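Local coordinates for protein succinate dehydrogenase subunit A (Mycolicibacterium smegmatis, PDB 7D6V) that probably oxidises succinate to fumarate as the FAD-carrying flavoprotein subunit of a membrane-bound succinate dehydrogenase that passes electrons on to quinone, at residues Glu473-Pro478 and Ala520-Glu525; Glu479-Leu484 and His535-Met540; Ala486-Ser491 and Asp510-Leu515; Glu504-Leu509 and Ala553-Thr558. One frame throughout, in Å; residues are numbered along the deposited sequence.

Contact 1. Residues Glu473-Pro478 and Ala520-Glu525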
loop_
_atom_site.group_PDB
_atom_site.type_symbol
_atom_site.label_atom_id
_atom_site.label_comp_id
_atom_site.label_asym_id
_atom_site.label_seq_id
_atom_site.Cartn_x
_atom_site.Cartn_y
_atom_site.Cartn_z
ATOM N N GLU A 473 35.767 -11.136 9.366
ATOM C CA GLU A 473 36.928 -11.908 9.775
ATOM C C GLU A 473 36.498 -13.143 10.571
ATOM O O GLU A 473 35.418 -13.158 11.167
ATOM C CB GLU A 473 37.872 -11.048 10.605
ATOM C CG GLU A 473 37.973 -9.614 10.123
ATOM C CD GLU A 473 38.772 -9.487 8.839
ATOM O OE1 GLU A 473 39.862 -10.091 8.750
ATOM O OE2 GLU A 473 38.309 -8.785 7.915
ATOM N N PRO A 474 37.327 -14.197 10.582
ATOM C CA PRO A 474 36.887 -15.473 11.180
ATOM C C PRO A 474 36.348 -15.375 12.599
ATOM O O PRO A 474 35.311 -15.984 12.894
ATOM C CB PRO A 474 38.161 -16.319 11.115
ATOM C CG PRO A 474 38.847 -15.839 9.897
ATOM C CD PRO A 474 38.573 -14.358 9.811
ATOM N N LYS A 475 37.015 -14.634 13.488
ATOM C CA LYS A 475 36.500 -14.358 14.831
ATOM C C LYS A 475 36.192 -15.658 15.580
ATOM O O LYS A 475 35.034 -16.019 15.800
ATOM C CB LYS A 475 35.265 -13.452 14.778
ATOM C CG LYS A 475 35.576 -11.974 14.855
ATOM C CD LYS A 475 34.410 -11.146 14.363
ATOM C CE LYS A 475 34.714 -9.660 14.451
ATOM N NZ LYS A 475 33.474 -8.833 14.472
ATOM N N ALA A 476 37.267 -16.380 15.910
ATOM C CA ALA A 476 37.171 -17.609 16.693
ATOM C C ALA A 476 36.165 -17.460 17.828
ATOM O O ALA A 476 36.065 -16.402 18.454
ATOM C CB ALA A 476 38.543 -17.985 17.258
ATOM N N GLU A 477 35.422 -18.542 18.083
ATOM C CA GLU A 477 34.190 -18.563 18.867
ATOM C C GLU A 477 33.127 -17.713 18.178
ATOM O O GLU A 477 32.637 -16.739 18.764
ATOM C CB GLU A 477 34.425 -18.077 20.299
ATOM C CG GLU A 477 35.316 -18.993 21.115
ATOM C CD GLU A 477 34.676 -20.339 21.379
ATOM O OE1 GLU A 477 33.433 -20.397 21.495
ATOM O OE2 GLU A 477 35.415 -21.343 21.463
ATOM N N PRO A 478 32.738 -18.054 16.951
ATOM C CA PRO A 478 31.854 -17.175 16.178
ATOM C C PRO A 478 30.456 -17.081 16.768
ATOM O O PRO A 478 29.980 -17.966 17.480
ATOM C CB PRO A 478 31.818 -17.837 14.798
ATOM C CG PRO A 478 32.133 -19.259 15.059
ATOM C CD PRO A 478 33.090 -19.273 16.203
ATOM N N ALA A 520 31.228 -8.961 20.050
ATOM C CA ALA A 520 32.562 -8.794 19.491
ATOM C C ALA A 520 33.010 -9.989 18.661
ATOM O O ALA A 520 34.015 -9.884 17.952
ATOM C CB ALA A 520 33.570 -8.536 20.610
ATOM N N ASN A 521 32.298 -11.112 18.730
ATOM C CA ASN A 521 32.658 -12.325 18.011
ATOM C C ASN A 521 31.723 -12.627 16.849
ATOM O O ASN A 521 31.759 -13.738 16.314
ATOM C CB ASN A 521 32.688 -13.515 18.969
ATOM C CG ASN A 521 33.787 -13.407 19.995
ATOM O OD1 ASN A 521 34.931 -13.103 19.665
ATOM N ND2 ASN A 521 33.448 -13.653 21.253
ATOM N N VAL A 522 30.891 -11.672 16.440
ATOM C CA VAL A 522 29.898 -11.941 15.408
ATOM C C VAL A 522 30.598 -12.147 14.070
ATOM O O VAL A 522 31.387 -11.309 13.622
ATOM C CB VAL A 522 28.849 -10.819 15.346
ATOM C CG1 VAL A 522 29.481 -9.477 15.010
ATOM C CG2 VAL A 522 27.775 -11.161 14.337
ATOM N N THR A 523 30.330 -13.284 13.439
ATOM C CA THR A 523 30.929 -13.641 12.162
ATOM C C THR A 523 29.838 -13.717 11.105
ATOM O O THR A 523 28.775 -14.297 11.345
ATOM C CB THR A 523 31.673 -14.973 12.252
ATOM O OG1 THR A 523 32.576 -14.947 13.363
ATOM C CG2 THR A 523 32.460 -15.227 10.980
ATOM N N VAL A 524 30.102 -13.133 9.942
ATOM C CA VAL A 524 29.157 -13.101 8.834
ATOM C C VAL A 524 29.716 -13.960 7.711
ATOM O O VAL A 524 30.886 -13.821 7.336
ATOM C CB VAL A 524 28.896 -11.662 8.359
ATOM C CG1 VAL A 524 28.186 -11.658 7.027
ATOM C CG2 VAL A 524 28.083 -10.909 9.392
ATOM N N GLU A 525 28.884 -14.853 7.184
ATOM C CA GLU A 525 29.268 -15.745 6.100
ATOM C C GLU A 525 28.759 -15.186 4.778
ATOM O O GLU A 525 27.602 -14.771 4.679
ATOM C CB GLU A 525 28.711 -17.151 6.327
ATOM C CG GLU A 525 28.575 -17.548 7.788
ATOM C CD GLU A 525 29.912 -17.656 8.495
ATOM O OE1 GLU A 525 30.915 -17.985 7.825
ATOM O OE2 GLU A 525 29.961 -17.415 9.719
#

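Contact 2. Residues Glu479-Leu484 and His535-Met540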
loop_
_atom_site.group_PDB
_atom_site.type_symbol
_atom_site.label_atom_id
_atom_site.label_comp_id
_atom_site.label_asym_id
_atom_site.label_seq_id
_atom_site.Cartn_x
_atom_site.Cartn_y
_atom_site.Cartn_z
ATOM N N GLU A 479 29.793 -15.972 16.448
ATOM C CA GLU A 479 28.418 -15.720 16.846
ATOM C C GLU A 479 27.564 -15.460 15.615
ATOM O O GLU A 479 27.941 -14.676 14.742
ATOM C CB GLU A 479 28.326 -14.524 17.797
ATOM C CG GLU A 479 29.148 -14.663 19.060
ATOM C CD GLU A 479 28.460 -15.510 20.108
ATOM O OE1 GLU A 479 29.152 -16.003 21.022
ATOM O OE2 GLU A 479 27.228 -15.684 20.015
ATOM N N ASN A 480 26.421 -16.121 15.551
ATOM C CA ASN A 480 25.460 -15.878 14.483
ATOM C C ASN A 480 24.685 -14.595 14.765
ATOM O O ASN A 480 24.170 -14.424 15.875
ATOM C CB ASN A 480 24.501 -17.055 14.353
ATOM C CG ASN A 480 23.758 -17.059 13.037
ATOM O OD1 ASN A 480 22.686 -16.476 12.916
ATOM N ND2 ASN A 480 24.326 -17.722 12.040
ATOM N N PRO A 481 24.601 -13.667 13.806
ATOM C CA PRO A 481 23.838 -12.431 14.056
ATOM C C PRO A 481 22.378 -12.672 14.396
ATOM O O PRO A 481 21.819 -11.969 15.246
ATOM C CB PRO A 481 23.986 -11.656 12.738
ATOM C CG PRO A 481 25.145 -12.267 12.046
ATOM C CD PRO A 481 25.199 -13.693 12.463
ATOM N N TYR A 482 21.743 -13.651 13.749
ATOM C CA TYR A 482 20.329 -13.914 13.990
ATOM C C TYR A 482 20.092 -14.420 15.406
ATOM O O TYR A 482 19.120 -14.023 16.061
ATOM C CB TYR A 482 19.808 -14.917 12.961
ATOM C CG TYR A 482 19.840 -14.409 11.539
ATOM C CD1 TYR A 482 18.758 -13.734 10.999
ATOM C CD2 TYR A 482 20.954 -14.601 10.737
ATOM C CE1 TYR A 482 18.781 -13.268 9.704
ATOM C CE2 TYR A 482 20.986 -14.135 9.439
ATOM C CZ TYR A 482 19.897 -13.470 8.929
ATOM O OH TYR A 482 19.921 -13.006 7.638
ATOM N N THR A 483 20.976 -15.290 15.898
ATOM C CA THR A 483 20.857 -15.793 17.262
ATOM C C THR A 483 20.995 -14.666 18.278
ATOM O O THR A 483 20.209 -14.571 19.231
ATOM C CB THR A 483 21.908 -16.878 17.501
ATOM O OG1 THR A 483 21.587 -18.032 16.719
ATOM C CG2 THR A 483 21.967 -17.266 18.968
ATOM N N LEU A 484 21.983 -13.791 18.082
ATOM C CA LEU A 484 22.173 -12.664 18.988
ATOM C C LEU A 484 20.970 -11.732 18.959
ATOM O O LEU A 484 20.526 -11.242 20.005
ATOM C CB LEU A 484 23.441 -11.899 18.613
ATOM C CG LEU A 484 24.798 -12.426 19.079
ATOM C CD1 LEU A 484 25.912 -11.726 18.322
ATOM C CD2 LEU A 484 24.984 -12.249 20.565
ATOM N N HIS A 535 24.081 -7.000 7.124
ATOM C CA HIS A 535 23.282 -5.839 7.497
ATOM C C HIS A 535 22.758 -5.963 8.921
ATOM O O HIS A 535 22.752 -4.986 9.678
ATOM C CB HIS A 535 22.128 -5.666 6.512
ATOM C CG HIS A 535 22.556 -5.615 5.079
ATOM N ND1 HIS A 535 21.689 -5.844 4.033
ATOM C CD2 HIS A 535 23.761 -5.359 4.517
ATOM C CE1 HIS A 535 22.341 -5.735 2.890
ATOM N NE2 HIS A 535 23.599 -5.440 3.156
ATOM N N LEU A 536 22.306 -7.159 9.302
ATOM C CA LEU A 536 21.848 -7.382 10.669
ATOM C C LEU A 536 22.991 -7.231 11.664
ATOM O O LEU A 536 22.811 -6.660 12.747
ATOM C CB LEU A 536 21.211 -8.765 10.784
ATOM C CG LEU A 536 20.569 -9.119 12.123
ATOM C CD1 LEU A 536 19.559 -8.062 12.525
ATOM C CD2 LEU A 536 19.922 -10.482 12.051
ATOM N N ALA A 537 24.174 -7.742 11.316
ATOM C CA ALA A 537 25.332 -7.588 12.188
ATOM C C ALA A 537 25.681 -6.120 12.384
ATOM O O ALA A 537 26.118 -5.718 13.468
ATOM C CB ALA A 537 26.524 -8.348 11.614
ATOM N N ILE A 538 25.508 -5.306 11.344
ATOM C CA ILE A 538 25.767 -3.876 11.484
ATOM C C ILE A 538 24.700 -3.214 12.353
ATOM O O ILE A 538 25.015 -2.397 13.223
ATOM C CB ILE A 538 25.869 -3.213 10.100
ATOM C CG1 ILE A 538 27.088 -3.740 9.348
ATOM C CG2 ILE A 538 25.958 -1.704 10.232
ATOM C CD1 ILE A 538 27.065 -3.420 7.875
ATOM N N ASP A 539 23.426 -3.553 12.132
ATOM C CA ASP A 539 22.335 -2.964 12.909
ATOM C C ASP A 539 22.383 -3.342 14.384
ATOM O O ASP A 539 21.837 -2.609 15.223
ATOM C CB ASP A 539 20.984 -3.389 12.333
ATOM C CG ASP A 539 20.735 -2.835 10.948
ATOM O OD1 ASP A 539 21.092 -1.665 10.697
ATOM O OD2 ASP A 539 20.163 -3.566 10.113
ATOM N N MET A 540 22.997 -4.480 14.713
ATOM C CA MET A 540 22.967 -4.966 16.086
ATOM C C MET A 540 23.672 -4.020 17.049
ATOM O O MET A 540 23.291 -3.942 18.219
ATOM C CB MET A 540 23.586 -6.359 16.158
ATOM C CG MET A 540 22.573 -7.494 16.118
ATOM S SD MET A 540 21.287 -7.342 17.367
ATOM C CE MET A 540 22.168 -7.911 18.815
#

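Contact 3. Residues Ala486-Ser491 and Asp510-Leu515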
loop_
_atom_site.group_PDB
_atom_site.type_symbol
_atom_site.label_atom_id
_atom_site.label_comp_id
_atom_site.label_asym_id
_atom_site.label_seq_id
_atom_site.Cartn_x
_atom_site.Cartn_y
_atom_site.Cartn_z
ATOM N N ALA A 486 17.844 -12.497 18.216
ATOM C CA ALA A 486 16.729 -13.144 18.899
ATOM C C ALA A 486 16.900 -13.092 20.412
ATOM O O ALA A 486 15.930 -12.865 21.145
ATOM C CB ALA A 486 16.590 -14.587 18.424
ATOM N N GLU A 487 18.124 -13.307 20.900
ATOM C CA GLU A 487 18.353 -13.239 22.341
ATOM C C GLU A 487 18.102 -11.835 22.875
ATOM O O GLU A 487 17.488 -11.666 23.937
ATOM C CB GLU A 487 19.769 -13.702 22.673
ATOM C CG GLU A 487 20.017 -15.160 22.349
ATOM C CD GLU A 487 21.314 -15.673 22.927
ATOM O OE1 GLU A 487 21.952 -14.934 23.702
ATOM O OE2 GLU A 487 21.696 -16.818 22.606
ATOM N N LEU A 488 18.560 -10.812 22.147
ATOM C CA LEU A 488 18.283 -9.439 22.554
ATOM C C LEU A 488 16.789 -9.163 22.583
ATOM O O LEU A 488 16.282 -8.532 23.519
ATOM C CB LEU A 488 18.978 -8.456 21.614
ATOM C CG LEU A 488 18.538 -6.999 21.777
ATOM C CD1 LEU A 488 19.105 -6.408 23.049
ATOM C CD2 LEU A 488 18.941 -6.167 20.577
ATOM N N GLN A 489 16.067 -9.619 21.557
ATOM C CA GLN A 489 14.633 -9.374 21.498
ATOM C C GLN A 489 13.916 -10.029 22.668
ATOM O O GLN A 489 13.049 -9.413 23.299
ATOM C CB GLN A 489 14.075 -9.880 20.173
ATOM C CG GLN A 489 14.387 -8.981 19.001
ATOM C CD GLN A 489 13.635 -9.377 17.756
ATOM O OE1 GLN A 489 13.643 -10.539 17.359
ATOM N NE2 GLN A 489 12.977 -8.412 17.131
ATOM N N GLN A 490 14.277 -11.276 22.983
ATOM C CA GLN A 490 13.654 -11.961 24.108
ATOM C C GLN A 490 13.950 -11.251 25.422
ATOM O O GLN A 490 13.052 -11.064 26.250
ATOM C CB GLN A 490 14.126 -13.413 24.169
ATOM C CG GLN A 490 13.409 -14.257 25.211
ATOM C CD GLN A 490 11.942 -14.456 24.893
ATOM O OE1 GLN A 490 11.583 -15.294 24.069
ATOM N NE2 GLN A 490 11.083 -13.680 25.542
ATOM N N SER A 491 15.204 -10.840 25.630
ATOM C CA SER A 491 15.559 -10.181 26.882
ATOM C C SER A 491 14.823 -8.857 27.044
ATOM O O SER A 491 14.310 -8.552 28.128
ATOM C CB SER A 491 17.068 -9.967 26.945
ATOM O OG SER A 491 17.749 -11.204 26.859
ATOM N N ASP A 510 22.463 -6.455 33.149
ATOM C CA ASP A 510 23.532 -7.425 33.361
ATOM C C ASP A 510 23.699 -8.338 32.156
ATOM O O ASP A 510 24.828 -8.647 31.758
ATOM C CB ASP A 510 23.253 -8.247 34.618
ATOM C CG ASP A 510 23.300 -7.413 35.880
ATOM O OD1 ASP A 510 23.840 -6.288 35.829
ATOM O OD2 ASP A 510 22.794 -7.878 36.923
ATOM N N ARG A 511 22.595 -8.788 31.560
ATOM C CA ARG A 511 22.719 -9.645 30.391
ATOM C C ARG A 511 22.935 -8.857 29.106
ATOM O O ARG A 511 23.436 -9.424 28.132
ATOM C CB ARG A 511 21.501 -10.563 30.257
ATOM C CG ARG A 511 20.177 -9.871 30.096
ATOM C CD ARG A 511 19.095 -10.885 29.766
ATOM N NE ARG A 511 18.901 -11.873 30.825
ATOM C CZ ARG A 511 17.822 -12.642 30.941
ATOM N NH1 ARG A 511 16.835 -12.543 30.063
ATOM N NH2 ARG A 511 17.728 -13.514 31.934
ATOM N N LEU A 512 22.621 -7.560 29.089
ATOM C CA LEU A 512 23.035 -6.723 27.969
ATOM C C LEU A 512 24.547 -6.585 27.919
ATOM O O LEU A 512 25.127 -6.537 26.830
ATOM C CB LEU A 512 22.387 -5.342 28.066
ATOM C CG LEU A 512 21.012 -5.143 27.429
ATOM C CD1 LEU A 512 20.451 -3.783 27.797
ATOM C CD2 LEU A 512 21.093 -5.290 25.927
ATOM N N GLN A 513 25.197 -6.516 29.082
ATOM C CA GLN A 513 26.658 -6.503 29.095
ATOM C C GLN A 513 27.232 -7.780 28.484
ATOM O O GLN A 513 28.144 -7.724 27.648
ATOM C CB GLN A 513 27.171 -6.309 30.521
ATOM C CG GLN A 513 26.955 -4.910 31.068
ATOM C CD GLN A 513 27.862 -3.886 30.413
ATOM O OE1 GLN A 513 29.078 -4.066 30.351
ATOM N NE2 GLN A 513 27.274 -2.803 29.920
ATOM N N GLU A 514 26.696 -8.941 28.871
ATOM C CA GLU A 514 27.144 -10.202 28.286
ATOM C C GLU A 514 26.863 -10.247 26.791
ATOM O O GLU A 514 27.677 -10.749 26.009
ATOM C CB GLU A 514 26.463 -11.379 28.984
ATOM C CG GLU A 514 26.850 -11.562 30.437
ATOM C CD GLU A 514 28.301 -11.960 30.609
ATOM O OE1 GLU A 514 28.838 -12.654 29.722
ATOM O OE2 GLU A 514 28.905 -11.584 31.635
ATOM N N LEU A 515 25.706 -9.736 26.379
ATOM C CA LEU A 515 25.316 -9.797 24.979
ATOM C C LEU A 515 26.219 -8.920 24.120
ATOM O O LEU A 515 26.624 -9.318 23.021
ATOM C CB LEU A 515 23.854 -9.377 24.864
ATOM C CG LEU A 515 23.072 -9.487 23.568
ATOM C CD1 LEU A 515 22.953 -10.939 23.170
ATOM C CD2 LEU A 515 21.711 -8.891 23.797
#

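Contact 4. Residues Glu504-Leu509 and Ala553-Thr558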
loop_
_atom_site.group_PDB
_atom_site.type_symbol
_atom_site.label_atom_id
_atom_site.label_comp_id
_atom_site.label_asym_id
_atom_site.label_seq_id
_atom_site.Cartn_x
_atom_site.Cartn_y
_atom_site.Cartn_z
ATOM N N GLU A 504 14.271 -6.892 37.542
ATOM C CA GLU A 504 14.258 -7.325 36.148
ATOM C C GLU A 504 15.032 -6.363 35.257
ATOM O O GLU A 504 15.722 -6.795 34.329
ATOM C CB GLU A 504 12.822 -7.481 35.656
ATOM C CG GLU A 504 11.982 -8.420 36.497
ATOM C CD GLU A 504 10.556 -8.520 36.001
ATOM O OE1 GLU A 504 10.190 -7.749 35.090
ATOM O OE2 GLU A 504 9.800 -9.367 36.521
ATOM N N ILE A 505 14.939 -5.058 35.517
ATOM C CA ILE A 505 15.725 -4.101 34.744
ATOM C C ILE A 505 17.213 -4.291 35.018
ATOM O O ILE A 505 18.045 -4.204 34.105
ATOM C CB ILE A 505 15.276 -2.662 35.046
ATOM C CG1 ILE A 505 13.814 -2.458 34.659
ATOM C CG2 ILE A 505 16.125 -1.673 34.280
ATOM C CD1 ILE A 505 13.185 -1.259 35.324
ATOM N N GLN A 506 17.574 -4.545 36.278
ATOM C CA GLN A 506 18.975 -4.789 36.599
ATOM C C GLN A 506 19.490 -6.037 35.897
ATOM O O GLN A 506 20.609 -6.049 35.371
ATOM C CB GLN A 506 19.153 -4.908 38.110
ATOM C CG GLN A 506 20.595 -4.858 38.558
ATOM C CD GLN A 506 21.232 -3.510 38.299
ATOM O OE1 GLN A 506 20.810 -2.496 38.852
ATOM N NE2 GLN A 506 22.250 -3.491 37.447
ATOM N N GLU A 507 18.680 -7.098 35.870
ATOM C CA GLU A 507 19.066 -8.311 35.157
ATOM C C GLU A 507 19.178 -8.057 33.658
ATOM O O GLU A 507 20.054 -8.616 32.990
ATOM C CB GLU A 507 18.060 -9.422 35.445
ATOM C CG GLU A 507 18.291 -10.700 34.669
ATOM C CD GLU A 507 17.103 -11.637 34.741
ATOM O OE1 GLU A 507 16.133 -11.309 35.457
ATOM O OE2 GLU A 507 17.136 -12.697 34.081
ATOM N N ALA A 508 18.296 -7.217 33.113
ATOM C CA ALA A 508 18.380 -6.866 31.701
ATOM C C ALA A 508 19.687 -6.156 31.389
ATOM O O ALA A 508 20.331 -6.448 30.378
ATOM C CB ALA A 508 17.191 -5.994 31.302
ATOM N N LEU A 509 20.099 -5.222 32.246
ATOM C CA LEU A 509 21.388 -4.563 32.048
ATOM C C LEU A 509 22.539 -5.557 32.165
ATOM O O LEU A 509 23.491 -5.525 31.368
ATOM C CB LEU A 509 21.552 -3.426 33.056
ATOM C CG LEU A 509 20.772 -2.145 32.755
ATOM C CD1 LEU A 509 20.777 -1.223 33.955
ATOM C CD2 LEU A 509 21.341 -1.444 31.538
ATOM N N ALA A 553 17.462 4.338 31.520
ATOM C CA ALA A 553 16.438 5.337 31.805
ATOM C C ALA A 553 15.290 4.740 32.611
ATOM O O ALA A 553 14.814 5.350 33.580
ATOM C CB ALA A 553 15.923 5.947 30.504
ATOM N N ALA A 554 14.840 3.538 32.231
ATOM C CA ALA A 554 13.744 2.897 32.947
ATOM C C ALA A 554 14.129 2.560 34.378
ATOM O O ALA A 554 13.284 2.616 35.277
ATOM C CB ALA A 554 13.300 1.637 32.208
ATOM N N LEU A 555 15.391 2.201 34.612
ATOM C CA LEU A 555 15.832 1.959 35.980
ATOM C C LEU A 555 15.889 3.254 36.778
ATOM O O LEU A 555 15.582 3.265 37.975
ATOM C CB LEU A 555 17.198 1.278 35.985
ATOM C CG LEU A 555 17.714 0.885 37.370
ATOM C CD1 LEU A 555 16.963 -0.327 37.894
ATOM C CD2 LEU A 555 19.204 0.624 37.338
ATOM N N GLN A 556 16.283 4.353 36.137
ATOM C CA GLN A 556 16.483 5.588 36.883
ATOM C C GLN A 556 15.177 6.297 37.222
ATOM O O GLN A 556 15.090 6.930 38.280
ATOM C CB GLN A 556 17.402 6.529 36.109
ATOM C CG GLN A 556 18.061 7.572 36.985
ATOM C CD GLN A 556 19.448 7.928 36.514
ATOM O OE1 GLN A 556 20.129 7.119 35.888
ATOM N NE2 GLN A 556 19.877 9.148 36.809
ATOM N N ARG A 557 14.161 6.223 36.363
ATOM C CA ARG A 557 12.907 6.926 36.641
ATOM C C ARG A 557 12.062 6.100 37.604
ATOM O O ARG A 557 11.434 5.116 37.214
ATOM C CB ARG A 557 12.141 7.216 35.355
ATOM C CG ARG A 557 10.836 7.959 35.601
ATOM C CD ARG A 557 10.241 8.530 34.332
ATOM N NE ARG A 557 11.012 9.659 33.828
ATOM C CZ ARG A 557 10.698 10.932 34.036
ATOM N NH1 ARG A 557 9.625 11.247 34.745
ATOM N NH2 ARG A 557 11.459 11.894 33.537
ATOM N N THR A 558 12.030 6.512 38.867
ATOM C CA THR A 558 11.303 5.785 39.908
ATOM C C THR A 558 9.929 6.408 40.159
ATOM O O THR A 558 9.632 6.913 41.241
ATOM C CB THR A 558 12.127 5.735 41.191
ATOM O OG1 THR A 558 12.431 7.069 41.618
ATOM C CG2 THR A 558 13.419 4.979 40.959
#

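Contact 1. Residues Glu473-Pro478 and Ala520-Glu525
Thr-523 OG1 donates to Pro-474 O at 3.0 Å, the shortest polar bond between the two loops. The hydroxyl reaches the carbonyl from above, 48° out of its plane, with a C=O...donor angle of 130°. Thr-523 holds OG1 anti to its own carbonyl carbon (chi1 -51°). Its methyl, anti to the backbone N, stays close to the same acceptor: Thr-523 CG2 lies 3.5 Å from Pro-474 O and also near Glu-473 O. The hydroxyl is flanked by Pro-478, whose CB lies 3.3 Å from Thr-523 OG1. Beside it the long arm of Lys-475, extended beyond CG, runs over the backbone of Ala-520 to Val-522. Its CE passes Ala-520 O at 3.6 Å, and its NZ gives Val-522 O a weak hydrogen bond of 3.3 Å. Toward Pro-478, Asn-521 CB rests 3.2 Å from Glu-477 O, and Pro-478 CA points its hydrogen at Asn-521 O in a CA-H...O contact of 3.4 Å. Both Lys-475 and Glu-477 take left-handed backbone angles, consistent with a tight turn. Glu-479 makes backbone hydrogen bonds to Asn-521 and Thr-523, and Val-522 touches Ala-537 of helix 532-556. The contact joins the loop leading to helix 481-495 with the loop leaving helix 502-518. Its chemistry is largely side chain on backbone carbonyl, between residues most of which are exposed, and the ammonium of Lys-475 probably adds some electrostatic attraction for the nearby carbonyls of Ala-520 and Val-522.

Contact 2. Residues Glu479-Leu484 and His535-Met540
Tyr-482 and Leu-536 meet ring face to methyl. Starting at CB, the tyrosine bond points away from helix 535-540, and CG lies anti to the carbonyl carbon (chi1 -64°). The end of the side chain nevertheless comes nearer to that helix. Tyr-482 CD1 makes the closest approach, 3.6 Å from Leu-536 CD2, with CG and CE1 of the ring a little farther from the same methyl. The methyl therefore stands over one face, offset toward the rim, in a CH-pi contact with Leu-536 CD2 3.9 Å from the Tyr-482 ring centroid. At the tip, OH leaves the chain altogether: it hydrogen-bonds Pro-46 O of the iron-sulfur subunit, whose Ala-42 also packs on the tyrosine. Deeper in, Pro-481 CG touches Ala-537 CB at 4.2 Å, where the two backbones draw closest. The bent chain of Met-540 brings its CE to within 3.9 Å of Leu-484 O, and Met-540 also touches His-485 and Leu-488 further along helix 481-495. Asn-480, at the N-cap, accepts a weak capping bond from Tyr-482 N on its OD1. Together these features make an N-capped helix with proline in its first turn, laid against helix 532-556 in the helical C-terminal part of the flavoprotein, at the border with the iron-sulfur subunit.

Contact 3. Residues Ala486-Ser491 and Asp510-Leu515
Leu-488 and Leu-515 make the tight half of this contact. Leu-515 CD2 reaches Leu-488 CB at 3.5 Å, and the two side chains cross at about a right angle. Both leucines hold CG anti to the backbone N (chi1 169° in Leu-488). Leu-488 CD1 also meets Leu-512 CD2, at 3.7 Å. Three leucines thus fill the buried edge between helices that run antiparallel, at 173°, with axes 11.0 Å apart. That wide spacing is bridged by side chains alone.

The other half is polar and more open. Arg-511 folds its aliphatic part across to Ser-491, whose OG lies 3.2 Å from Arg-511 CD and at the edge of the guanidinium, near its plane. The serine hydroxyl spends its proton within its own helix: Ser-491 OG donates to Glu-487 O at 3.0 Å, while Ser-491 N binds the same oxygen from the opposite face of the carbonyl plane. Arg-511 NH2 meanwhile forms a salt bridge to Glu-507 one turn back. Glu-487, extended beyond CG, crosses Leu-515 obliquely, its OE1 4.2 Å from Leu-515 CD1, and is paired with Arg-518. Both charges, of Arg-511 and Glu-487, therefore find partners outside the two segments.

The pair is the antiparallel hairpin of helices 481-495 and 502-518, and the third helix, 532-556, closes the leucine side: Met-543 and Ser-547 touch Leu-488, Ser-547 also meets Leu-512, and Leu-544 covers Leu-515.

Contact 4. Residues Glu504-Leu509 and Ala553-Thr558
Leu-555 pushes into the side of helix 504-509, joining the second and third helices of the three-helix bundle in the C-terminal part of the flavoprotein. In the first shell, Ile-505 does most of the touching. Its CG2 comes 3.6 Å from Leu-555 CB and 3.9 Å from Leu-555 CD1, while CD1 of its other branch lies 3.9 Å from Ala-554 O, with Ala-554 CB a little farther. The other methyl of the leucine, CD2, is shared by two residues of the facing helix. Leu-509 CD1 is 4.2 Å from Leu-555 CD2, and Gln-506 OE1, at the end of a chain bent at chi2, is 3.8 Å from that same Leu-555 CD2. Leu-555 CG stands anti to the backbone N (chi1 -176°), and the two methyls divide between these neighbours. Moving outward, Arg-500 in the strand before helix 502-518 lies against both Ile-505 and Ala-554, and Leu-509 continues onto Ala-551 and Lys-552. Helix 532-556 ends here, with Arg-557 the first residue to leave helical angles. That arginine is fixed by salt bridges to Glu-244 and Glu-559, and the carbonyl of Leu-555 itself accepts a hydrogen bond from Arg-566 NH2.

Contacts 2 to 4 pair the three helices 481-495, 502-518 and 532-556, and contact 1 joins the loops that lead to helix 481-495 and away from helix 502-518. Contacts 1 and 2 touch, their centres about 11 Å apart, where Val-522 CG2 packs on Pro-481 CG. Contact 2 passes into contact 3, about 12 Å on between centres, where Leu-484 packs on Leu-515 and Met-540 on Leu-488. Contacts 3 and 4 share helix 502-518 with centres about 14 Å apart, while the centres of contacts 1 and 4 are separated by about 30 Å. None of the segments belongs to the FAD pocket; in contact 2 the side chain of Leu-536 is about 13 Å from the bound cofactor.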